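Local coordinates for thiamin pyrophosphokinase family protein (Enterococcus faecalis, PDB 3MEL) that probably transfers pyrophosphate from ATP to thiamine, as a thiamine pyrophosphokinase, and is seen here with thiamine diphosphate and magnesium bound, at residues S2-N11 / F91-T102; L43-D51 / T64-K75. All coordinates share one frame; numbering follows the deposited sequence.

Interaction 1: S2-N11 / F91-T102; sequences SRVLLVAGGN and FPQAEMTIIGAT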
loop_
_atom_site.group_PDB
_atom_site.type_symbol
_atom_site.label_atom_id
_atom_site.label_comp_id
_atom_site.label_asym_id
_atom_site.label_seq_id
_atom_site.Cartn_x
_atom_site.Cartn_y
_atom_site.Cartn_z
ATOM N N SER A 2 24.013 -6.610 -13.273
ATOM C CA SER A 2 23.357 -5.590 -14.085
ATOM C C SER A 2 22.193 -4.978 -13.329
ATOM O O SER A 2 21.502 -5.666 -12.606
ATOM C CB SER A 2 22.873 -6.204 -15.399
ATOM O OG SER A 2 22.405 -7.523 -15.180
ATOM N N ARG A 3 21.976 -3.684 -13.483
ATOM C CA ARG A 3 20.801 -3.081 -12.888
ATOM C C ARG A 3 20.010 -2.299 -13.915
ATOM O O ARG A 3 20.593 -1.671 -14.800
ATOM C CB ARG A 3 21.204 -2.168 -11.747
ATOM C CG ARG A 3 21.923 -2.894 -10.655
ATOM C CD ARG A 3 22.227 -1.954 -9.518
ATOM N NE ARG A 3 23.040 -2.616 -8.509
ATOM C CZ ARG A 3 24.359 -2.507 -8.429
ATOM N NH1 ARG A 3 25.017 -1.746 -9.299
ATOM N NH2 ARG A 3 25.017 -3.151 -7.475
ATOM N N VAL A 4 18.686 -2.339 -13.814
ATOM C CA VAL A 4 17.870 -1.530 -14.697
ATOM C C VAL A 4 17.000 -0.628 -13.868
ATOM O O VAL A 4 16.487 -1.048 -12.848
ATOM C CB VAL A 4 16.987 -2.388 -15.585
ATOM C CG1 VAL A 4 16.205 -1.502 -16.541
ATOM C CG2 VAL A 4 17.826 -3.427 -16.339
ATOM N N LEU A 5 16.835 0.616 -14.295
ATOM C CA LEU A 5 16.010 1.569 -13.552
ATOM C C LEU A 5 14.741 1.967 -14.307
ATOM O O LEU A 5 14.834 2.447 -15.426
ATOM C CB LEU A 5 16.805 2.832 -13.257
ATOM C CG LEU A 5 16.006 3.894 -12.517
ATOM C CD1 LEU A 5 15.832 3.487 -11.069
ATOM C CD2 LEU A 5 16.687 5.230 -12.596
ATOM N N LEU A 6 13.566 1.788 -13.693
ATOM C CA LEU A 6 12.285 2.122 -14.343
ATOM C C LEU A 6 11.589 3.309 -13.674
ATOM O O LEU A 6 11.596 3.411 -12.464
ATOM C CB LEU A 6 11.354 0.908 -14.374
ATOM C CG LEU A 6 11.906 -0.364 -15.022
ATOM C CD1 LEU A 6 12.862 -1.049 -14.055
ATOM C CD2 LEU A 6 10.808 -1.317 -15.442
ATOM N N VAL A 7 10.993 4.204 -14.456
ATOM C CA VAL A 7 10.425 5.436 -13.898
ATOM C C VAL A 7 8.941 5.664 -14.253
ATOM O O VAL A 7 8.598 6.045 -15.366
ATOM C CB VAL A 7 11.258 6.664 -14.317
ATOM C CG1 VAL A 7 10.800 7.894 -13.584
ATOM C CG2 VAL A 7 12.747 6.406 -14.069
ATOM N N ALA A 8 8.058 5.401 -13.294
ATOM C CA ALA A 8 6.651 5.731 -13.429
ATOM C C ALA A 8 6.463 7.239 -13.301
ATOM O O ALA A 8 7.433 7.987 -13.172
ATOM C CB ALA A 8 5.844 5.015 -12.390
ATOM N N GLY A 9 5.210 7.675 -13.329
ATOM C CA GLY A 9 4.898 9.083 -13.484
ATOM C C GLY A 9 4.785 9.850 -12.189
ATOM O O GLY A 9 4.331 10.993 -12.166
ATOM N N GLY A 10 5.211 9.220 -11.105
ATOM C CA GLY A 10 5.123 9.832 -9.798
ATOM C C GLY A 10 5.861 11.145 -9.782
ATOM O O GLY A 10 6.658 11.418 -10.671
ATOM N N ASN A 11 5.582 11.970 -8.784
ATOM C CA ASN A 11 6.389 13.156 -8.573
ATOM C C ASN A 11 7.791 12.717 -8.159
ATOM O O ASN A 11 7.946 11.906 -7.233
ATOM C CB ASN A 11 5.764 14.072 -7.516
ATOM C CG ASN A 11 6.651 15.270 -7.182
ATOM O OD1 ASN A 11 7.682 15.492 -7.819
ATOM N ND2 ASN A 11 6.247 16.050 -6.185
ATOM N N PHE A 91 16.868 -7.683 -20.503
ATOM C CA PHE A 91 17.871 -7.844 -19.439
ATOM C C PHE A 91 17.427 -8.887 -18.434
ATOM O O PHE A 91 17.194 -8.577 -17.280
ATOM C CB PHE A 91 18.093 -6.523 -18.710
ATOM C CG PHE A 91 18.710 -5.450 -19.569
ATOM C CD1 PHE A 91 20.043 -5.098 -19.412
ATOM C CD2 PHE A 91 17.963 -4.803 -20.540
ATOM C CE1 PHE A 91 20.612 -4.116 -20.209
ATOM C CE2 PHE A 91 18.521 -3.827 -21.324
ATOM C CZ PHE A 91 19.847 -3.479 -21.160
ATOM N N PRO A 92 17.331 -10.148 -18.859
ATOM C CA PRO A 92 16.558 -11.083 -18.037
ATOM C C PRO A 92 17.164 -11.376 -16.655
ATOM O O PRO A 92 16.546 -12.062 -15.846
ATOM C CB PRO A 92 16.517 -12.363 -18.889
ATOM C CG PRO A 92 17.126 -12.003 -20.213
ATOM C CD PRO A 92 17.980 -10.812 -19.999
ATOM N N GLN A 93 18.357 -10.885 -16.376
ATOM C CA GLN A 93 18.988 -11.240 -15.108
ATOM C C GLN A 93 19.257 -10.020 -14.269
ATOM O O GLN A 93 19.805 -10.112 -13.182
ATOM C CB GLN A 93 20.290 -11.994 -15.334
ATOM C CG GLN A 93 20.157 -13.297 -16.103
ATOM C CD GLN A 93 21.486 -14.017 -16.141
ATOM O OE1 GLN A 93 22.395 -13.646 -16.900
ATOM N NE2 GLN A 93 21.629 -15.031 -15.289
ATOM N N ALA A 94 18.843 -8.875 -14.780
ATOM C CA ALA A 94 19.125 -7.604 -14.140
ATOM C C ALA A 94 18.144 -7.319 -13.018
ATOM O O ALA A 94 16.983 -7.744 -13.059
ATOM C CB ALA A 94 19.091 -6.475 -15.166
ATOM N N GLU A 95 18.631 -6.571 -12.034
ATOM C CA GLU A 95 17.857 -6.186 -10.881
ATOM C C GLU A 95 17.009 -4.953 -11.152
ATOM O O GLU A 95 17.513 -3.836 -11.157
ATOM C CB GLU A 95 18.802 -5.903 -9.735
ATOM C CG GLU A 95 18.106 -5.514 -8.467
ATOM C CD GLU A 95 18.961 -4.623 -7.627
ATOM O OE1 GLU A 95 19.260 -3.499 -8.082
ATOM O OE2 GLU A 95 19.331 -5.050 -6.521
HETATM N N MSE A 96 15.708 -5.167 -11.332
HETATM C CA MSE A 96 14.766 -4.110 -11.687
HETATM C C MSE A 96 14.341 -3.211 -10.537
HETATM O O MSE A 96 13.695 -3.638 -9.593
HETATM C CB MSE A 96 13.543 -4.755 -12.295
HETATM C CG MSE A 96 13.915 -5.794 -13.319
HETATM SE SE MSE A 96 14.292 -4.966 -15.054
HETATM C CE MSE A 96 15.255 -6.448 -15.852
ATOM N N THR A 97 14.689 -1.944 -10.641
ATOM C CA THR A 97 14.342 -0.973 -9.625
ATOM C C THR A 97 13.254 -0.079 -10.170
ATOM O O THR A 97 13.436 0.601 -11.179
ATOM C CB THR A 97 15.566 -0.116 -9.247
ATOM O OG1 THR A 97 16.610 -0.965 -8.755
ATOM C CG2 THR A 97 15.205 0.915 -8.200
ATOM N N ILE A 98 12.111 -0.080 -9.507
ATOM C CA ILE A 98 10.999 0.725 -9.973
ATOM C C ILE A 98 10.775 1.909 -9.073
ATOM O O ILE A 98 10.366 1.756 -7.935
ATOM C CB ILE A 98 9.709 -0.094 -10.061
ATOM C CG1 ILE A 98 9.916 -1.310 -10.965
ATOM C CG2 ILE A 98 8.570 0.763 -10.590
ATOM C CD1 ILE A 98 8.626 -2.084 -11.222
ATOM N N ILE A 99 11.042 3.100 -9.579
ATOM C CA ILE A 99 10.729 4.297 -8.825
ATOM C C ILE A 99 9.606 5.104 -9.494
ATOM O O ILE A 99 9.289 4.896 -10.666
ATOM C CB ILE A 99 11.966 5.178 -8.617
ATOM C CG1 ILE A 99 12.367 5.857 -9.929
ATOM C CG2 ILE A 99 13.105 4.350 -8.029
ATOM C CD1 ILE A 99 13.346 6.990 -9.771
ATOM N N GLY A 100 8.994 6.003 -8.724
ATOM C CA GLY A 100 7.994 6.913 -9.233
ATOM C C GLY A 100 6.645 6.266 -9.276
ATOM O O GLY A 100 5.721 6.820 -9.858
ATOM N N ALA A 101 6.529 5.076 -8.693
ATOM C CA ALA A 101 5.230 4.410 -8.588
ATOM C C ALA A 101 4.536 4.923 -7.332
ATOM O O ALA A 101 4.143 4.134 -6.462
ATOM C CB ALA A 101 5.391 2.903 -8.541
ATOM N N THR A 102 4.389 6.251 -7.270
ATOM C CA THR A 102 4.001 6.988 -6.062
ATOM C C THR A 102 2.726 7.832 -6.259
ATOM O O THR A 102 2.319 8.589 -5.372
ATOM C CB THR A 102 5.183 7.894 -5.523
ATOM O OG1 THR A 102 5.539 8.904 -6.482
ATOM C CG2 THR A 102 6.409 7.053 -5.193
#
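Leu6 is held by segment 91-102 through both its backbone N and its O: the N donates to Thr97 O at 2.8 Å, almost straight at 174°, and the O accepts from Ile99 N. The same parallel pattern runs from Glu95 N on Ser2 O to Ala8 N on Ile99 O. Past the strand ends a weak bond joins Gly10 N to Gly100 O (2.8 Å). At the other end Arg3 and Glu95 run side by side; OE1 of Glu95 lies at the guanidinium edge, 3.9 Å from Arg3 NE, a long salt bridge, while OE2 pairs with Arg129.

Packing splits between the two faces. Val4 sends CG2 to Ala94 CB at 3.5 Å and against the base of Phe91, while its CB meets the selenium of Met96, which is bent at chi2 (-83°) and also touches helix 79-90. On the other face Leu5 CD1 reaches Thr97 CG2 at 3.9 Å, and Val7 CG2 lies alongside Ile99 CG1. Trp15 touches both Val7 and Ile99. The pair are neighbours in the parallel order 68-70, 45-48, 26-29, 3-7, 95-99, 128-131, a Rossmann-like alpha/beta sheet as in thiamin pyrophosphokinase catalytic domains.

Interaction 2: L43-D51 / T64-K75; sequences LQLAVGDFD and TTETLIQAPAEK. With TPP (thiamine diphosphate), chain E.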
loop_
_atom_site.group_PDB
_atom_site.type_symbol
_atom_site.label_atom_id
_atom_site.label_comp_id
_atom_site.label_asym_id
_atom_site.label_seq_id
_atom_site.Cartn_x
_atom_site.Cartn_y
_atom_site.Cartn_z
ATOM N N LEU A 43 17.204 8.059 -21.422
ATOM C CA LEU A 43 15.919 7.423 -21.682
ATOM C C LEU A 43 16.210 6.478 -22.800
ATOM O O LEU A 43 16.450 6.907 -23.910
ATOM C CB LEU A 43 14.874 8.445 -22.132
ATOM C CG LEU A 43 13.526 7.910 -22.606
ATOM C CD1 LEU A 43 12.828 7.130 -21.497
ATOM C CD2 LEU A 43 12.645 9.047 -23.113
ATOM N N GLN A 44 16.230 5.192 -22.512
ATOM C CA GLN A 44 16.594 4.233 -23.533
ATOM C C GLN A 44 15.414 3.359 -23.951
ATOM O O GLN A 44 15.449 2.727 -25.018
ATOM C CB GLN A 44 17.771 3.385 -23.061
ATOM C CG GLN A 44 19.022 4.198 -22.824
ATOM C CD GLN A 44 19.999 3.478 -21.951
ATOM O OE1 GLN A 44 20.915 2.829 -22.426
ATOM N NE2 GLN A 44 19.786 3.558 -20.662
ATOM N N LEU A 45 14.385 3.324 -23.105
ATOM C CA LEU A 45 13.161 2.568 -23.386
ATOM C C LEU A 45 11.948 3.348 -22.881
ATOM O O LEU A 45 11.868 3.655 -21.694
ATOM C CB LEU A 45 13.225 1.180 -22.745
ATOM C CG LEU A 45 12.064 0.199 -22.939
ATOM C CD1 LEU A 45 11.870 -0.150 -24.405
ATOM C CD2 LEU A 45 12.279 -1.067 -22.103
ATOM N N ALA A 46 11.034 3.706 -23.788
ATOM C CA ALA A 46 9.814 4.435 -23.405
ATOM C C ALA A 46 8.559 3.560 -23.554
ATOM O O ALA A 46 8.309 3.007 -24.624
ATOM C CB ALA A 46 9.687 5.706 -24.197
ATOM N N VAL A 47 7.792 3.412 -22.472
ATOM C CA VAL A 47 6.659 2.482 -22.460
ATOM C C VAL A 47 5.357 3.069 -21.906
ATOM O O VAL A 47 5.348 3.837 -20.944
ATOM C CB VAL A 47 6.982 1.206 -21.657
ATOM C CG1 VAL A 47 6.149 0.048 -22.175
ATOM C CG2 VAL A 47 8.434 0.870 -21.773
ATOM N N GLY A 48 4.247 2.678 -22.514
ATOM C CA GLY A 48 2.957 3.180 -22.091
ATOM C C GLY A 48 2.035 3.461 -23.247
ATOM O O GLY A 48 2.313 3.069 -24.363
ATOM N N ASP A 49 0.925 4.127 -22.970
ATOM C CA ASP A 49 -0.027 4.499 -24.003
ATOM C C ASP A 49 0.105 5.994 -24.178
ATOM O O ASP A 49 -0.368 6.578 -25.148
ATOM C CB ASP A 49 -1.445 4.104 -23.597
ATOM C CG ASP A 49 -1.731 4.367 -22.135
ATOM O OD1 ASP A 49 -1.691 5.544 -21.731
ATOM O OD2 ASP A 49 -2.008 3.405 -21.385
ATOM N N PHE A 50 0.779 6.596 -23.211
ATOM C CA PHE A 50 1.181 7.990 -23.279
ATOM C C PHE A 50 -0.000 8.931 -23.395
ATOM O O PHE A 50 0.147 10.044 -23.886
ATOM C CB PHE A 50 2.193 8.213 -24.421
ATOM C CG PHE A 50 3.477 7.444 -24.247
ATOM C CD1 PHE A 50 4.471 7.918 -23.429
ATOM C CD2 PHE A 50 3.673 6.238 -24.886
ATOM C CE1 PHE A 50 5.636 7.214 -23.259
ATOM C CE2 PHE A 50 4.843 5.527 -24.714
ATOM C CZ PHE A 50 5.819 6.016 -23.897
ATOM N N ASP A 51 -1.161 8.491 -22.918
ATOM C CA ASP A 51 -2.360 9.324 -22.950
ATOM C C ASP A 51 -2.255 10.485 -21.968
ATOM O O ASP A 51 -2.926 11.505 -22.107
ATOM C CB ASP A 51 -3.649 8.495 -22.727
ATOM C CG ASP A 51 -3.698 7.793 -21.352
ATOM O OD1 ASP A 51 -2.816 8.038 -20.477
ATOM O OD2 ASP A 51 -4.644 6.989 -21.152
ATOM N N THR A 64 13.838 11.453 -28.564
ATOM C CA THR A 64 14.838 11.172 -27.552
ATOM C C THR A 64 15.029 9.694 -27.170
ATOM O O THR A 64 16.142 9.221 -27.129
ATOM C CB THR A 64 14.568 11.994 -26.300
ATOM O OG1 THR A 64 14.562 13.383 -26.648
ATOM C CG2 THR A 64 15.631 11.726 -25.272
ATOM N N THR A 65 13.969 8.958 -26.869
ATOM C CA THR A 65 14.166 7.560 -26.489
ATOM C C THR A 65 14.958 6.858 -27.578
ATOM O O THR A 65 15.134 7.398 -28.667
ATOM C CB THR A 65 12.826 6.818 -26.325
ATOM O OG1 THR A 65 13.067 5.482 -25.873
ATOM C CG2 THR A 65 12.079 6.768 -27.644
ATOM N N GLU A 66 15.428 5.648 -27.309
ATOM C CA GLU A 66 16.001 4.854 -28.387
ATOM C C GLU A 66 15.186 3.617 -28.728
ATOM O O GLU A 66 15.363 3.048 -29.799
ATOM C CB GLU A 66 17.473 4.511 -28.140
ATOM C CG GLU A 66 17.782 3.744 -26.874
ATOM C CD GLU A 66 19.285 3.574 -26.670
ATOM O OE1 GLU A 66 20.034 4.558 -26.883
ATOM O OE2 GLU A 66 19.720 2.457 -26.295
ATOM N N THR A 67 14.312 3.195 -27.816
ATOM C CA THR A 67 13.260 2.229 -28.132
ATOM C C THR A 67 11.936 2.748 -27.620
ATOM O O THR A 67 11.800 3.083 -26.434
ATOM C CB THR A 67 13.481 0.855 -27.506
ATOM O OG1 THR A 67 14.785 0.391 -27.836
ATOM C CG2 THR A 67 12.489 -0.139 -28.049
ATOM N N LEU A 68 10.960 2.820 -28.520
ATOM C CA LEU A 68 9.614 3.236 -28.155
ATOM C C LEU A 68 8.679 2.033 -28.154
ATOM O O LEU A 68 8.524 1.350 -29.172
ATOM C CB LEU A 68 9.100 4.283 -29.144
ATOM C CG LEU A 68 7.715 4.862 -28.893
ATOM C CD1 LEU A 68 7.676 5.520 -27.526
ATOM C CD2 LEU A 68 7.355 5.846 -29.986
ATOM N N ILE A 69 8.066 1.760 -27.007
ATOM C CA ILE A 69 6.927 0.846 -26.979
ATOM C C ILE A 69 5.638 1.587 -26.635
ATOM O O ILE A 69 5.348 1.859 -25.480
ATOM C CB ILE A 69 7.159 -0.319 -26.034
ATOM C CG1 ILE A 69 8.346 -1.135 -26.532
ATOM C CG2 ILE A 69 5.924 -1.172 -25.970
ATOM C CD1 ILE A 69 8.584 -2.375 -25.768
ATOM N N GLN A 70 4.894 1.961 -27.662
ATOM C CA GLN A 70 3.595 2.602 -27.487
ATOM C C GLN A 70 2.486 1.548 -27.549
ATOM O O GLN A 70 2.367 0.818 -28.528
ATOM C CB GLN A 70 3.410 3.670 -28.564
ATOM C CG GLN A 70 2.008 4.224 -28.721
ATOM C CD GLN A 70 1.724 4.580 -30.174
ATOM O OE1 GLN A 70 1.043 3.832 -30.887
ATOM N NE2 GLN A 70 2.286 5.699 -30.637
ATOM N N ALA A 71 1.700 1.448 -26.489
ATOM C CA ALA A 71 0.679 0.408 -26.379
ATOM C C ALA A 71 -0.715 1.029 -26.252
ATOM O O ALA A 71 -0.829 2.204 -25.925
ATOM C CB ALA A 71 0.978 -0.491 -25.184
ATOM N N PRO A 72 -1.770 0.239 -26.513
ATOM C CA PRO A 72 -3.179 0.683 -26.512
ATOM C C PRO A 72 -3.628 1.159 -25.139
ATOM O O PRO A 72 -3.307 0.490 -24.166
ATOM C CB PRO A 72 -3.949 -0.591 -26.873
ATOM C CG PRO A 72 -2.952 -1.488 -27.527
ATOM C CD PRO A 72 -1.637 -1.178 -26.888
ATOM N N ALA A 73 -4.346 2.276 -25.044
ATOM C CA ALA A 73 -4.863 2.730 -23.741
ATOM C C ALA A 73 -5.741 1.659 -23.095
ATOM O O ALA A 73 -5.873 1.595 -21.870
ATOM C CB ALA A 73 -5.646 4.012 -23.892
ATOM N N GLU A 74 -6.330 0.820 -23.949
ATOM C CA GLU A 74 -7.197 -0.266 -23.544
ATOM C C GLU A 74 -6.415 -1.557 -23.523
ATOM O O GLU A 74 -6.252 -2.199 -24.555
ATOM C CB GLU A 74 -8.329 -0.416 -24.564
ATOM C CG GLU A 74 -9.563 -1.187 -24.075
ATOM C CD GLU A 74 -10.554 -0.277 -23.367
ATOM O OE1 GLU A 74 -10.111 0.790 -22.872
ATOM O OE2 GLU A 74 -11.770 -0.618 -23.315
ATOM N N LYS A 75 -5.927 -1.939 -22.352
ATOM C CA LYS A 75 -5.292 -3.242 -22.186
ATOM C C LYS A 75 -5.563 -3.807 -20.798
ATOM O O LYS A 75 -6.005 -3.077 -19.911
ATOM C CB LYS A 75 -3.776 -3.148 -22.424
ATOM C CG LYS A 75 -3.205 -1.756 -22.270
ATOM C CD LYS A 75 -1.748 -1.764 -21.807
ATOM C CE LYS A 75 -1.230 -0.347 -21.559
ATOM N NZ LYS A 75 -2.107 0.429 -20.635
HETATM N "N1'" TPP E . -10.770 -4.906 -14.217
HETATM C "C2'" TPP E . -11.038 -5.928 -15.253
HETATM C CM2 TPP E . -11.330 -7.313 -14.645
HETATM N "N3'" TPP E . -10.066 -5.892 -16.351
HETATM C "C4'" TPP E . -9.752 -4.564 -16.931
HETATM N "N4'" TPP E . -8.724 -4.701 -17.971
HETATM C "C5'" TPP E . -9.302 -3.605 -15.766
HETATM C "C6'" TPP E . -10.452 -3.581 -14.747
HETATM C "C7'" TPP E . -8.957 -2.187 -16.305
HETATM N N3 TPP E . -7.662 -2.175 -17.056
HETATM C C2 TPP E . -6.634 -3.124 -16.605
HETATM S S1 TPP E . -5.188 -2.146 -16.097
HETATM C C5 TPP E . -5.786 -0.543 -16.740
HETATM C C4 TPP E . -7.100 -0.832 -17.490
HETATM C CM4 TPP E . -8.098 0.313 -17.338
HETATM C C6 TPP E . -4.771 0.346 -17.460
HETATM C C7 TPP E . -4.169 1.416 -16.532
HETATM O O7 TPP E . -2.802 1.575 -16.873
HETATM P PA TPP E . -1.864 2.795 -16.463
HETATM O O1A TPP E . -2.673 3.265 -15.192
HETATM O O2A TPP E . -1.374 3.732 -17.484
HETATM O O3A TPP E . -0.420 2.457 -15.886
HETATM P PB TPP E . 0.515 3.052 -14.759
HETATM O O1B TPP E . 1.594 1.954 -14.453
HETATM O O2B TPP E . 1.471 4.039 -15.547
HETATM O O3B TPP E . -0.113 3.840 -13.681
#
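Ala46 is bonded to the neighbouring strand through both backbone atoms: its N donates to Thr67 O at 2.8 Å, and its O receives Ile69 N at 2.7 Å. Thr67 O is shared, since the Thr65 hydroxyl also donates to it from above the carbonyl plane. Farther on, Gly48 N bonds to Ile69 O and Gly48 O takes Ala71 N, whereas the bond from Thr67 N to Gln44 O is weak.

Apolar contacts line both faces. Leu45 CD1 presses on Thr67 CB at 3.6 Å, and Val47 CG1 lies alongside Ile69 CG2 beneath helix 79-90. On the opposite face, Leu68 CD1 meets Ala46 CB and, at 4.0 Å, Phe50 CE2; Ile69 O sits at the edge of that ring.

Among the charged groups, Lys75 NZ forms a salt bridge with Asp49 OD2 at 3.1 Å, nearly in line with the C-O bond. Asp49 OD1 accepts Asp51 N through its anti lone pair, closing an Asx turn that helps fix this magnesium-site carboxylate. Lys75 O lies 3.4 Å from thiamine diphosphate C2. A beta-alpha-beta unit, 45-48 and 68-70 joined through helix 57-64, thus delivers metal and ligand residues in the loops that follow the carboxyl ends of its strands.

In the fold
Interactions 1 and 2 illustrate how one parallel sheet can gather a site from separate strand pairs. Their centres are 15 Å apart and their nearest atoms about 7 Å, so they do not touch; strand 26-29 lies between them, bonded to strand 3-7 on one side and strand 45-48 on the other. In sequence, residues 43-75 fall between the two segments of interaction 1. Both contacts lead toward the same site: Asp49 of interaction 2 has its side chain about 3 Å from a bound magnesium, whereas in interaction 1 Gly9 lies about 9 Å from a bound magnesium and the side chain of Ala8 about 5 Å from thiamine diphosphate. Asp30, which shares the magnesium site with Asp49, follows strand 26-29.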